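PDB 3THA: tryptophan synthase alpha chain from Campylobacter jejuni, which probably cleaves indoleglycerol phosphate to indole and glyceraldehyde 3-phosphate, the aldol half of the final step of tryptophan biosynthesis. Local coordinates for residues D189-I194 with L200-G205. Sequence-based numbering, arbitrary orientation.
Sequences DKVKEI and LPIFVG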
loop_
_atom_site.group_PDB
_atom_site.type_symbol
_atom_site.label_atom_id
_atom_site.label_comp_id
_atom_site.label_asym_id
_atom_site.label_seq_id
_atom_site.Cartn_x
_atom_site.Cartn_y
_atom_site.Cartn_z
ATOM N N ASP B 189 -17.019 8.680 19.119
ATOM C CA ASP B 189 -18.317 8.800 18.431
ATOM C C ASP B 189 -18.500 7.695 17.437
ATOM O O ASP B 189 -19.558 7.075 17.391
ATOM C CB ASP B 189 -18.475 10.126 17.695
ATOM C CG ASP B 189 -19.233 11.159 18.507
ATOM O OD1 ASP B 189 -18.885 11.366 19.692
ATOM O OD2 ASP B 189 -20.187 11.755 17.952
ATOM N N LYS B 190 -17.470 7.431 16.637
ATOM C CA LYS B 190 -17.617 6.409 15.610
ATOM C C LYS B 190 -17.790 5.004 16.220
ATOM O O LYS B 190 -18.602 4.191 15.732
ATOM C CB LYS B 190 -16.485 6.477 14.583
ATOM C CG LYS B 190 -16.794 5.735 13.296
ATOM C CD LYS B 190 -17.954 6.464 12.589
ATOM C CE LYS B 190 -18.210 5.899 11.222
ATOM N NZ LYS B 190 -19.211 6.698 10.521
ATOM N N VAL B 191 -17.062 4.739 17.298
ATOM C CA VAL B 191 -17.194 3.503 18.076
ATOM C C VAL B 191 -18.615 3.269 18.601
ATOM O O VAL B 191 -19.207 2.216 18.335
ATOM C CB VAL B 191 -16.152 3.475 19.236
ATOM C CG1 VAL B 191 -16.555 2.505 20.323
ATOM C CG2 VAL B 191 -14.751 3.168 18.681
ATOM N N LYS B 192 -19.161 4.255 19.317
ATOM C CA LYS B 192 -20.554 4.247 19.731
ATOM C C LYS B 192 -21.494 3.876 18.567
ATOM O O LYS B 192 -22.381 3.021 18.701
ATOM C CB LYS B 192 -20.918 5.629 20.282
ATOM C CG LYS B 192 -22.242 5.665 21.110
ATOM C CD LYS B 192 -22.555 7.013 21.707
ATOM C CE LYS B 192 -23.274 6.806 23.041
ATOM N NZ LYS B 192 -24.211 7.906 23.441
ATOM N N GLU B 193 -21.285 4.508 17.416
ATOM C CA GLU B 193 -22.110 4.296 16.246
ATOM C C GLU B 193 -22.033 2.834 15.796
ATOM O O GLU B 193 -23.062 2.196 15.561
ATOM C CB GLU B 193 -21.673 5.262 15.129
ATOM C CG GLU B 193 -22.384 5.065 13.805
ATOM C CD GLU B 193 -21.976 6.065 12.751
ATOM O OE1 GLU B 193 -21.431 5.646 11.722
ATOM O OE2 GLU B 193 -22.220 7.269 12.922
ATOM N N ILE B 194 -20.817 2.302 15.684
ATOM C CA ILE B 194 -20.629 0.927 15.288
ATOM C C ILE B 194 -21.285 0.033 16.321
ATOM O O ILE B 194 -22.015 -0.903 15.961
ATOM C CB ILE B 194 -19.157 0.563 15.192
ATOM C CG1 ILE B 194 -18.445 1.535 14.262
ATOM C CG2 ILE B 194 -18.994 -0.871 14.696
ATOM C CD1 ILE B 194 -16.949 1.554 14.391
ATOM N N LEU B 200 -19.517 -7.167 17.902
ATOM C CA LEU B 200 -18.156 -7.650 17.719
ATOM C C LEU B 200 -17.186 -6.645 18.290
ATOM O O LEU B 200 -17.514 -5.442 18.355
ATOM C CB LEU B 200 -17.832 -7.804 16.238
ATOM C CG LEU B 200 -18.591 -8.880 15.480
ATOM C CD1 LEU B 200 -18.509 -8.514 14.022
ATOM C CD2 LEU B 200 -18.001 -10.282 15.767
ATOM N N PRO B 201 -15.993 -7.123 18.695
ATOM C CA PRO B 201 -14.961 -6.216 19.169
ATOM C C PRO B 201 -14.488 -5.184 18.123
ATOM O O PRO B 201 -14.477 -5.443 16.909
ATOM C CB PRO B 201 -13.839 -7.152 19.609
ATOM C CG PRO B 201 -14.169 -8.484 19.014
ATOM C CD PRO B 201 -15.639 -8.530 18.924
ATOM N N ILE B 202 -14.153 -3.995 18.612
ATOM C CA ILE B 202 -13.663 -2.903 17.779
ATOM C C ILE B 202 -12.222 -2.604 18.179
ATOM O O ILE B 202 -11.924 -2.397 19.360
ATOM C CB ILE B 202 -14.601 -1.651 17.902
ATOM C CG1 ILE B 202 -16.059 -2.090 17.643
ATOM C CG2 ILE B 202 -14.191 -0.531 16.901
ATOM C CD1 ILE B 202 -17.126 -1.158 18.144
ATOM N N PHE B 203 -11.331 -2.669 17.199
ATOM C CA PHE B 203 -9.898 -2.430 17.349
ATOM C C PHE B 203 -9.486 -1.276 16.445
ATOM O O PHE B 203 -9.806 -1.278 15.258
ATOM C CB PHE B 203 -9.057 -3.656 16.941
ATOM C CG PHE B 203 -9.390 -4.952 17.673
ATOM C CD1 PHE B 203 -9.992 -4.966 18.911
ATOM C CD2 PHE B 203 -9.034 -6.167 17.113
ATOM C CE1 PHE B 203 -10.290 -6.172 19.554
ATOM C CE2 PHE B 203 -9.327 -7.385 17.756
ATOM C CZ PHE B 203 -9.960 -7.387 18.968
ATOM N N VAL B 204 -8.767 -0.299 17.004
ATOM C CA VAL B 204 -8.316 0.857 16.246
ATOM C C VAL B 204 -6.849 0.775 15.854
ATOM O O VAL B 204 -5.987 0.605 16.710
ATOM C CB VAL B 204 -8.504 2.154 17.016
ATOM C CG1 VAL B 204 -8.282 3.317 16.072
ATOM C CG2 VAL B 204 -9.891 2.243 17.621
ATOM N N GLY B 205 -6.584 0.927 14.559
ATOM C CA GLY B 205 -5.243 0.933 14.005
ATOM C C GLY B 205 -5.002 2.055 13.004
ATOM O O GLY B 205 -5.957 2.693 12.507
#
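Ile-202 reaches out from its barrel strand to meet Val-191 and Ile-194, which lie on the inner face of helix 180-195, and its two branches divide the work. Between the two segments the side chains meet one another only through carbon atoms. The end of the longer branch, Ile-202 CD1, lies 3.9 Å from Ile-194 CG2, while the shorter branch sends Ile-202 CG2 to within 4.1 Å of Val-191 CG2. With its CG1 beside the backbone N (chi1 -52°) and CD1 extended beyond it (chi2 161°), the longer arm of Ile-202 gains the reach to touch the helix. There CD1 also packs 4.0 Å from Val-191 O, a van der Waals contact with the helix backbone. Beta-branched residues suit this place: each offers methyl groups close to its main chain, and the forked isoleucine can serve two neighbours at once.

The charged pair lies within the helix. Lys-190 NZ makes a salt bridge of 2.7 Å to Glu-193 OE1, approaching from above the carboxylate plane, and also donates to Thr-152 O, a second acceptor outside the helix. A long, flexible lysine can bring its charge to both acceptors, although much of its chain is buried; Lys-190 and Glu-193 also touch Val-157 of helix 154-161.

Leu-170 of the adjoining strand 168-171 touches both Val-191 and Ile-202, extending the apolar layer, and Ile-202 N is hydrogen-bonded to Asp-222 OD2. The arrangement belongs to a right-handed beta-alpha-beta unit of the TIM barrel, in which helix 180-195 returns the chain from strand 168-171 to strand 202-205. Without a hydrogen bond between the two segments, helix and strand are held here by dispersion and by exclusion of water from their methyl groups.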